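Long-range contacts in MstE (Scytonema sp. PCC 10023, PDB 6SBF), which is a monodomain type II (class II) terpene cyclase that assembles complex isoprenoid scaffolds, probably in the biosynthesis of merosterols: residues Ser168-Cys173 with Phe317-Asn322; Ile313-Asp318 with Arg338-Ile343. The protein carries 1 engineered substitution. One frame throughout, in Å; residues are numbered along the deposited sequence. Where two conformers were deposited one is given.

Interaction 1 of 2, residues Ser168-Cys173 with Phe317-Asn322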
ATOM      1  N   SER A 168      12.197 -24.201  -3.136  1.00 41.57           N
ATOM      2  CA  SER A 168      12.199 -23.101  -4.149  1.00 47.99           C
ATOM      3  C   SER A 168      11.915 -21.793  -3.416  1.00 46.58           C
ATOM      4  O   SER A 168      11.005 -21.769  -2.587  1.00 28.38           O
ATOM      5  CB  SER A 168      11.173 -23.328  -5.205  1.00 52.28           C
ATOM      6  OG  SER A 168      11.068 -22.180  -6.085  1.00 94.25           O
ATOM      7  N   PHE A 169      12.634 -20.738  -3.770  1.00 30.65           N
ATOM      8  CA  PHE A 169      12.223 -19.340  -3.430  1.00 26.19           C
ATOM      9  C   PHE A 169      11.643 -18.589  -4.630  1.00 23.00           C
ATOM     10  O   PHE A 169      11.517 -17.349  -4.599  1.00 20.90           O
ATOM     11  CB  PHE A 169      13.377 -18.587  -2.783  1.00 28.68           C
ATOM     12  CG  PHE A 169      13.509 -18.892  -1.307  1.00 26.66           C
ATOM     13  CD1 PHE A 169      13.631 -20.172  -0.808  1.00 31.30           C
ATOM     14  CD2 PHE A 169      13.409 -17.894  -0.400  1.00 24.15           C
ATOM     15  CE1 PHE A 169      13.751 -20.389   0.561  1.00 31.71           C
ATOM     16  CE2 PHE A 169      13.521 -18.093   0.957  1.00 27.70           C
ATOM     17  CZ  PHE A 169      13.676 -19.346   1.442  1.00 27.11           C
ATOM     18  N   GLN A 170      11.227 -19.282  -5.675  1.00 22.81           N
ATOM     19  CA  GLN A 170      10.767 -18.630  -6.931  1.00 23.94           C
ATOM     20  C   GLN A 170       9.442 -17.902  -6.715  1.00 19.83           C
ATOM     21  O   GLN A 170       9.104 -17.031  -7.554  1.00 24.05           O
ATOM     22  CB  GLN A 170      10.675 -19.661  -8.050  1.00 26.26           C
ATOM     23  CG  GLN A 170      12.058 -20.093  -8.489  1.00 31.02           C
ATOM     24  CD  GLN A 170      12.928 -18.880  -8.757  1.00 30.49           C
ATOM     25  OE1 GLN A 170      12.654 -18.052  -9.645  1.00 35.59           O
ATOM     26  NE2 GLN A 170      14.003 -18.767  -8.015  1.00 38.25           N
ATOM     27  N   GLY A 171       8.672 -18.229  -5.675  1.00 20.02           N
ATOM     28  CA  GLY A 171       7.498 -17.429  -5.293  1.00 18.31           C
ATOM     29  C   GLY A 171       7.909 -16.059  -4.775  1.00 17.79           C
ATOM     30  O   GLY A 171       7.490 -15.035  -5.356  1.00 18.34           O
ATOM     31  N   TRP A 172       8.746 -16.045  -3.748  1.00 19.06           N
ATOM     32  CA  TRP A 172       9.151 -14.765  -3.138  1.00 19.28           C
ATOM     33  C   TRP A 172      10.053 -13.935  -4.061  1.00 18.42           C
ATOM     34  O   TRP A 172      10.171 -12.722  -3.810  1.00 19.59           O
ATOM     35  CB  TRP A 172       9.880 -15.059  -1.845  1.00 19.45           C
ATOM     36  CG  TRP A 172       9.014 -15.529  -0.739  1.00 18.28           C
ATOM     37  CD1 TRP A 172       7.669 -15.763  -0.753  1.00 18.78           C
ATOM     38  CD2 TRP A 172       9.471 -15.900   0.567  1.00 20.35           C
ATOM     39  NE1 TRP A 172       7.268 -16.226   0.472  1.00 18.01           N
ATOM     40  CE2 TRP A 172       8.345 -16.296   1.302  1.00 20.65           C
ATOM     41  CE3 TRP A 172      10.714 -15.865   1.170  1.00 24.48           C
ATOM     42  CZ2 TRP A 172       8.417 -16.662   2.635  1.00 23.62           C
ATOM     43  CZ3 TRP A 172      10.785 -16.254   2.480  1.00 29.09           C
ATOM     44  CH2 TRP A 172       9.662 -16.658   3.201  1.00 29.32           C
ATOM     45  N   CYS A 173      10.679 -14.532  -5.065  1.00 20.28           N
ATOM     46  CA  CYS A 173      11.718 -13.884  -5.904  1.00 20.74           C
ATOM     47  C   CYS A 173      11.241 -13.740  -7.352  1.00 18.42           C
ATOM     48  O   CYS A 173      12.053 -13.385  -8.207  1.00 20.83           O
ATOM     49  CB  CYS A 173      13.058 -14.594  -5.812  1.00 22.49           C
ATOM     50  SG  CYS A 173      13.658 -14.682  -4.117  1.00 27.71           S
ATOM     51  N   PHE A 317       7.934 -21.006  -2.307  1.00 20.28           N
ATOM     52  CA  PHE A 317       7.943 -21.620  -3.641  1.00 22.71           C
ATOM     53  C   PHE A 317       6.702 -21.194  -4.397  1.00 23.33           C
ATOM     54  O   PHE A 317       6.574 -21.587  -5.590  1.00 27.45           O
ATOM     55  CB  PHE A 317       7.982 -23.160  -3.495  1.00 24.39           C
ATOM     56  CG  PHE A 317       6.895 -23.804  -2.643  1.00 27.72           C
ATOM     57  CD1 PHE A 317       5.586 -23.876  -3.103  1.00 31.77           C
ATOM     58  CD2 PHE A 317       7.181 -24.305  -1.358  1.00 26.76           C
ATOM     59  CE1 PHE A 317       4.585 -24.440  -2.305  1.00 32.76           C
ATOM     60  CE2 PHE A 317       6.186 -24.826  -0.547  1.00 26.45           C
ATOM     61  CZ  PHE A 317       4.883 -24.903  -1.036  1.00 29.11           C
ATOM     62  N   ASP A 318       5.755 -20.565  -3.702  1.00 19.04           N
ATOM     63  CA  ASP A 318       4.384 -20.389  -4.232  1.00 19.22           C
ATOM     64  C   ASP A 318       4.308 -19.164  -5.154  1.00 18.73           C
ATOM     65  O   ASP A 318       4.293 -18.048  -4.648  1.00 17.42           O
ATOM     66  CB  ASP A 318       3.383 -20.265  -3.099  1.00 23.04           C
ATOM     67  CG  ASP A 318       1.962 -20.371  -3.628  1.00 23.51           C
ATOM     68  OD1 ASP A 318       1.798 -20.471  -4.898  1.00 22.57           O
ATOM     69  OD2 ASP A 318       1.023 -20.283  -2.785  1.00 28.61           O
ATOM     70  N   ARG A 319       4.281 -19.357  -6.473  1.00 19.71           N
ATOM     71  CA  ARG A 319       4.080 -18.233  -7.435  1.00 19.61           C
ATOM     72  C   ARG A 319       2.629 -17.752  -7.484  1.00 18.63           C
ATOM     73  O   ARG A 319       2.398 -16.699  -8.096  1.00 23.04           O
ATOM     74  CB  ARG A 319       4.550 -18.608  -8.819  1.00 27.36           C
ATOM     75  CG  ARG A 319       6.032 -18.919  -8.915  1.00 28.70           C
ATOM     76  CD  ARG A 319       6.452 -18.889 -10.372  1.00 25.64           C
ATOM     77  NE  ARG A 319       7.781 -19.419 -10.673  1.00 32.96           N
ATOM     78  CZ  ARG A 319       8.134 -20.679 -10.523  1.00 23.20           C
ATOM     79  NH1 ARG A 319       7.268 -21.559 -10.079  1.00 25.74           N
ATOM     80  NH2 ARG A 319       9.358 -21.053 -10.814  1.00 24.45           N
ATOM     81  N   ASN A 320       1.684 -18.474  -6.878  1.00 18.93           N
ATOM     82  CA  ASN A 320       0.257 -18.240  -7.144  1.00 20.78           C
ATOM     83  C   ASN A 320      -0.562 -18.157  -5.852  1.00 18.39           C
ATOM     84  O   ASN A 320      -1.474 -18.959  -5.639  1.00 17.78           O
ATOM     85  CB  ASN A 320      -0.200 -19.396  -8.068  1.00 25.58           C
ATOM     86  CG  ASN A 320       0.417 -19.338  -9.470  1.00 25.95           C
ATOM     87  OD1 ASN A 320       0.244 -18.354 -10.176  1.00 33.06           O
ATOM     88  ND2 ASN A 320       1.124 -20.377  -9.889  1.00 36.05           N
ATOM     89  N   PRO A 321      -0.271 -17.210  -4.916  1.00 16.69           N
ATOM     90  CA  PRO A 321      -0.979 -17.161  -3.633  1.00 15.86           C
ATOM     91  C   PRO A 321      -2.491 -16.928  -3.754  1.00 15.95           C
ATOM     92  O   PRO A 321      -3.208 -17.234  -2.809  1.00 16.41           O
ATOM     93  CB  PRO A 321      -0.241 -16.025  -2.877  1.00 16.94           C
ATOM     94  CG  PRO A 321       0.325 -15.198  -4.006  1.00 20.22           C
ATOM     95  CD  PRO A 321       0.806 -16.186  -5.011  1.00 16.78           C
ATOM     96  N   ASN A 322      -2.947 -16.362  -4.876  1.00 15.68           N
ATOM     97  CA  ASN A 322      -4.410 -16.180  -5.048  1.00 16.44           C
ATOM     98  C   ASN A 322      -5.102 -17.535  -5.340  1.00 17.65           C
ATOM     99  O   ASN A 322      -6.313 -17.535  -5.396  1.00 19.46           O
ATOM    100  CB  ASN A 322      -4.637 -15.170  -6.160  1.00 17.11           C
ATOM    101  CG  ASN A 322      -4.048 -13.810  -5.788  1.00 15.83           C
ATOM    102  OD1 ASN A 322      -4.553 -13.199  -4.877  1.00 17.38           O
ATOM    103  ND2 ASN A 322      -2.973 -13.427  -6.461  1.00 16.19           N
TER
HETATM  104  O   HOH W   1       9.494 -16.796 -10.167  1.00 38.19           O
HETATM  105  O   HOH W   2      11.115 -19.133 -11.715  1.00 46.83           O
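Ser168 and Phe317 meet where an ST turn at the start of 168-173 packs on the surface loop 317-322, which carries its own Asx turn from Asp318 OD1 to Asn320 N. With OG anti to its backbone N (chi1 173°), Ser168 accepts from Gln170 N at 2.9 Å, N-H...O 163°. Its CB faces Phe317 CB at 3.6 Å. An alanine here would keep that CB contact, but the backbone N of Gln170 would probably lose its acceptor and the turn a tie that helps place Gln170 over Arg319.

Gly171 packs closely on the other loop: its CA lies 3.3 Å from Asp318 O, a CA-H...O contact, and a CB would fall only 2.4 Å from that oxygen. Asp318 O also accepts from Tyr210 OH.

Gln170 and Arg319 run side by side, pointing the same way. Gln170 CB sits over one guanidinium face, toward its rim, 3.4 Å from Arg319 NH2; amide and guanidinium planes are 55° apart. Water 2, at the guanidinium edge and in its plane, accepts from Arg319 NH2 and donates to Gln170 OE1, both at 2.8 Å. Water 1 donates to Gln170 O at 2.7 Å and accepts weakly from Arg319 NE.

No direct hydrogen bond crosses between the segments. Close backbone packing joins them, and the arginine's polar link to Gln170 is made through water, so its position probably depends partly on solvent.

Interaction 2 of 2, residues Ile313-Asp318 with Arg338-Ile343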
ATOM      1  N   ILE A 313       1.755 -14.339   4.001  1.00 14.66           N
ATOM      2  CA  ILE A 313       3.089 -14.910   3.852  1.00 15.93           C
ATOM      3  C   ILE A 313       2.907 -16.208   3.082  1.00 16.15           C
ATOM      4  O   ILE A 313       2.686 -17.278   3.652  1.00 16.84           O
ATOM      5  CB  ILE A 313       3.746 -15.137   5.200  1.00 20.99           C
ATOM      6  CG1 ILE A 313       3.714 -13.861   6.060  1.00 25.30           C
ATOM      7  CG2 ILE A 313       5.142 -15.668   4.906  1.00 23.36           C
ATOM      8  CD1 ILE A 313       4.286 -12.571   5.393  1.00 32.36           C
ATOM      9  N   PRO A 314       3.024 -16.188   1.726  1.00 16.47           N
ATOM     10  CA  PRO A 314       2.956 -17.433   0.986  1.00 17.21           C
ATOM     11  C   PRO A 314       4.183 -18.272   1.300  1.00 17.68           C
ATOM     12  O   PRO A 314       5.207 -17.754   1.713  1.00 18.56           O
ATOM     13  CB  PRO A 314       3.007 -17.005  -0.479  1.00 17.79           C
ATOM     14  CG  PRO A 314       2.618 -15.512  -0.440  1.00 17.02           C
ATOM     15  CD  PRO A 314       3.277 -15.050   0.840  1.00 16.37           C
ATOM     16  N   TYR A 315       4.067 -19.571   1.054  1.00 17.51           N
ATOM     17  CA  TYR A 315       5.283 -20.402   1.040  1.00 17.64           C
ATOM     18  C   TYR A 315       6.253 -19.823   0.017  1.00 16.38           C
ATOM     19  O   TYR A 315       5.840 -19.281  -1.026  1.00 18.00           O
ATOM     20  CB  TYR A 315       4.935 -21.854   0.717  1.00 17.73           C
ATOM     21  CG  TYR A 315       4.311 -22.603   1.859  1.00 18.66           C
ATOM     22  CD1 TYR A 315       2.948 -22.604   2.057  1.00 19.80           C
ATOM     23  CD2 TYR A 315       5.097 -23.276   2.774  1.00 22.05           C
ATOM     24  CE1 TYR A 315       2.361 -23.265   3.122  1.00 21.70           C
ATOM     25  CE2 TYR A 315       4.528 -23.943   3.844  1.00 24.34           C
ATOM     26  CZ  TYR A 315       3.148 -23.958   4.010  1.00 24.81           C
ATOM     27  OH  TYR A 315       2.582 -24.630   5.063  1.00 26.44           O
ATOM     28  N   PRO A 316       7.573 -19.932   0.265  1.00 17.49           N
ATOM     29  CA  PRO A 316       8.573 -19.346  -0.621  1.00 17.60           C
ATOM     30  C   PRO A 316       8.484 -19.813  -2.072  1.00 17.81           C
ATOM     31  O   PRO A 316       8.896 -19.064  -2.966  1.00 20.81           O
ATOM     32  CB  PRO A 316       9.958 -19.619  -0.017  1.00 20.31           C
ATOM     33  CG  PRO A 316       9.646 -20.107   1.342  1.00 30.08           C
ATOM     34  CD  PRO A 316       8.200 -20.546   1.443  1.00 22.10           C
ATOM     35  N   PHE A 317       7.934 -21.006  -2.307  1.00 20.28           N
ATOM     36  CA  PHE A 317       7.943 -21.620  -3.641  1.00 22.71           C
ATOM     37  C   PHE A 317       6.702 -21.194  -4.397  1.00 23.33           C
ATOM     38  O   PHE A 317       6.574 -21.587  -5.590  1.00 27.45           O
ATOM     39  CB  PHE A 317       7.982 -23.160  -3.495  1.00 24.39           C
ATOM     40  CG  PHE A 317       6.895 -23.804  -2.643  1.00 27.72           C
ATOM     41  CD1 PHE A 317       5.586 -23.876  -3.103  1.00 31.77           C
ATOM     42  CD2 PHE A 317       7.181 -24.305  -1.358  1.00 26.76           C
ATOM     43  CE1 PHE A 317       4.585 -24.440  -2.305  1.00 32.76           C
ATOM     44  CE2 PHE A 317       6.186 -24.826  -0.547  1.00 26.45           C
ATOM     45  CZ  PHE A 317       4.883 -24.903  -1.036  1.00 29.11           C
ATOM     46  N   ASP A 318       5.755 -20.565  -3.702  1.00 19.04           N
ATOM     47  CA  ASP A 318       4.384 -20.389  -4.232  1.00 19.22           C
ATOM     48  C   ASP A 318       4.308 -19.164  -5.154  1.00 18.73           C
ATOM     49  O   ASP A 318       4.293 -18.048  -4.648  1.00 17.42           O
ATOM     50  CB  ASP A 318       3.383 -20.265  -3.099  1.00 23.04           C
ATOM     51  CG  ASP A 318       1.962 -20.371  -3.628  1.00 23.51           C
ATOM     52  OD1 ASP A 318       1.798 -20.471  -4.898  1.00 22.57           O
ATOM     53  OD2 ASP A 318       1.023 -20.283  -2.785  1.00 28.61           O
ATOM     54  N   ARG A 338       3.385 -21.503  12.136  1.00 34.23           N
ATOM     55  CA  ARG A 338       4.470 -20.991  11.284  1.00 32.81           C
ATOM     56  C   ARG A 338       3.882 -19.825  10.541  1.00 23.90           C
ATOM     57  O   ARG A 338       2.635 -19.742  10.417  1.00 25.87           O
ATOM     58  CB  ARG A 338       4.978 -22.026  10.282  1.00 37.52           C
ATOM     59  CG  ARG A 338       3.904 -22.627   9.381  1.00 46.28           C
ATOM     60  CD  ARG A 338       4.451 -23.790   8.581  1.00 62.02           C
ATOM     61  NE  ARG A 338       5.614 -23.360   7.800  1.00 57.99           N
ATOM     62  CZ  ARG A 338       6.565 -24.171   7.357  1.00 70.51           C
ATOM     63  NH1 ARG A 338       7.588 -23.676   6.679  1.00 82.08           N
ATOM     64  NH2 ARG A 338       6.477 -25.473   7.576  1.00 87.92           N
ATOM     65  N   PHE A 339       4.739 -19.011   9.991  1.00 20.25           N
ATOM     66  CA  PHE A 339       4.223 -17.873   9.217  1.00 19.20           C
ATOM     67  C   PHE A 339       3.763 -18.282   7.818  1.00 18.56           C
ATOM     68  O   PHE A 339       2.800 -17.655   7.324  1.00 19.67           O
ATOM     69  CB  PHE A 339       5.259 -16.760   9.183  1.00 21.27           C
ATOM     70  CG  PHE A 339       5.475 -16.157  10.537  1.00 22.02           C
ATOM     71  CD1 PHE A 339       4.495 -15.357  11.133  1.00 23.20           C
ATOM     72  CD2 PHE A 339       6.658 -16.378  11.207  1.00 26.66           C
ATOM     73  CE1 PHE A 339       4.739 -14.743  12.359  1.00 26.01           C
ATOM     74  CE2 PHE A 339       6.859 -15.826  12.467  1.00 25.66           C
ATOM     75  CZ  PHE A 339       5.896 -15.031  13.051  1.00 28.86           C
ATOM     76  N   GLU A 340       4.402 -19.281   7.211  1.00 19.65           N
ATOM     77  CA  GLU A 340       4.057 -19.670   5.838  1.00 19.55           C
ATOM     78  C   GLU A 340       2.621 -20.171   5.843  1.00 19.63           C
ATOM     79  O   GLU A 340       2.259 -21.007   6.684  1.00 20.04           O
ATOM     80  CB  GLU A 340       4.997 -20.707   5.251  1.00 24.59           C
ATOM     81  CG  GLU A 340       6.432 -20.236   5.177  1.00 27.33           C
ATOM     82  CD  GLU A 340       7.241 -20.373   6.460  1.00 42.19           C
ATOM     83  OE1 GLU A 340       8.352 -19.864   6.445  1.00 59.52           O
ATOM     84  OE2 GLU A 340       6.750 -20.918   7.480  1.00 36.23           O
ATOM     85  N   GLY A 341       1.846 -19.640   4.910  1.00 16.57           N
ATOM     86  CA  GLY A 341       0.428 -19.939   4.772  1.00 18.84           C
ATOM     87  C   GLY A 341      -0.431 -19.196   5.742  1.00 17.09           C
ATOM     88  O   GLY A 341      -1.626 -19.497   5.811  1.00 20.17           O
ATOM     89  N   SER A 342       0.111 -18.175   6.391  1.00 16.32           N
ATOM     90  CA  SER A 342      -0.670 -17.359   7.345  0.50 16.18           C
ATOM     91  C   SER A 342      -0.716 -15.885   6.938  1.00 14.30           C
ATOM     92  O   SER A 342       0.041 -15.481   6.037  1.00 15.70           O
ATOM     93  CB  SER A 342      -0.131 -17.527   8.736  0.50 16.78           C
ATOM     94  OG  SER A 342       0.945 -16.629   8.948  0.50 17.64           O
ATOM     95  N   ILE A 343      -1.642 -15.209   7.582  1.00 14.70           N
ATOM     96  CA  ILE A 343      -1.906 -13.790   7.372  1.00 14.89           C
ATOM     97  C   ILE A 343      -1.640 -13.079   8.685  1.00 15.30           C
ATOM     98  O   ILE A 343      -2.168 -13.472   9.736  1.00 17.01           O
ATOM     99  CB  ILE A 343      -3.340 -13.600   6.871  1.00 14.67           C
ATOM    100  CG1 ILE A 343      -3.571 -14.303   5.555  1.00 16.00           C
ATOM    101  CG2 ILE A 343      -3.709 -12.138   6.779  1.00 16.55           C
ATOM    102  CD1 ILE A 343      -5.022 -14.266   5.077  1.00 19.84           C
TER
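The Tyr315 ring carries Glu340 CB over one face, offset toward the rim; CB stands 3.7 Å from the ring centroid, 18° off the normal, a CH-pi contact. The Arg338 guanidinium, in turn, has Tyr315 CE2 over the centre of one face, 4.0 Å above its plane, and Glu340 CD at its edge, in plane. Ring and guanidinium are tilted 52° to each other, so they do not stack flat.

A salt bridge fixes that guanidinium: Arg338 NE donates to Glu340 OE2 at 2.7 Å, approaching from above the carboxylate plane, while NH1 adds a weak bond to the same oxygen. The glutamate chain bends at chi2 (83°), which sets CD at the edge of the Arg338 guanidinium, while CG lies against Pro316 CD.

Two backbone bonds join Ile313 to the turn and strand that follow Glu340. Ile313 N donates to Ser342 O at 2.9 Å, and Gly341 N to Ile313 O at 2.8 Å. Ile313 CB also rests 3.4 Å from Phe339 O, which accepts from both Ser342 N and Ser342 OG, the two donors arriving from the same face of its plane.

Gly341 has positive phi, and a CB there would press on Tyr315 CE1. Its place is the third position of a type II beta turn, Phe339-Ser342, where glycine is favoured; the turn leads into 342-344, the central strand of a small mixed sheet flanked by 311-313 and 328-329.

The contacts meet at the type I turn Tyr315-Asp318: interaction 2 holds its first half through Tyr315 and Pro316, interaction 1 its second through Phe317 and Asp318. Their centres lie 9 Å apart. Trp172 makes a direct polar bridge, with two probable hydrogen bonds to 313-318: Trp172 NE1 to Pro314 O at 2.8 Å and Trp172 N to Pro316 O at 3.1 Å. Its side chain also touches Ile313. Phe317 couples them as well, since its ring meets that of Tyr315 with planes about 20° apart. Both contacts lie on the same side of the chain's centre, about 20 and 19 Å from it; together they connect loop 168-173, through 313-322, to the three-stranded sheet.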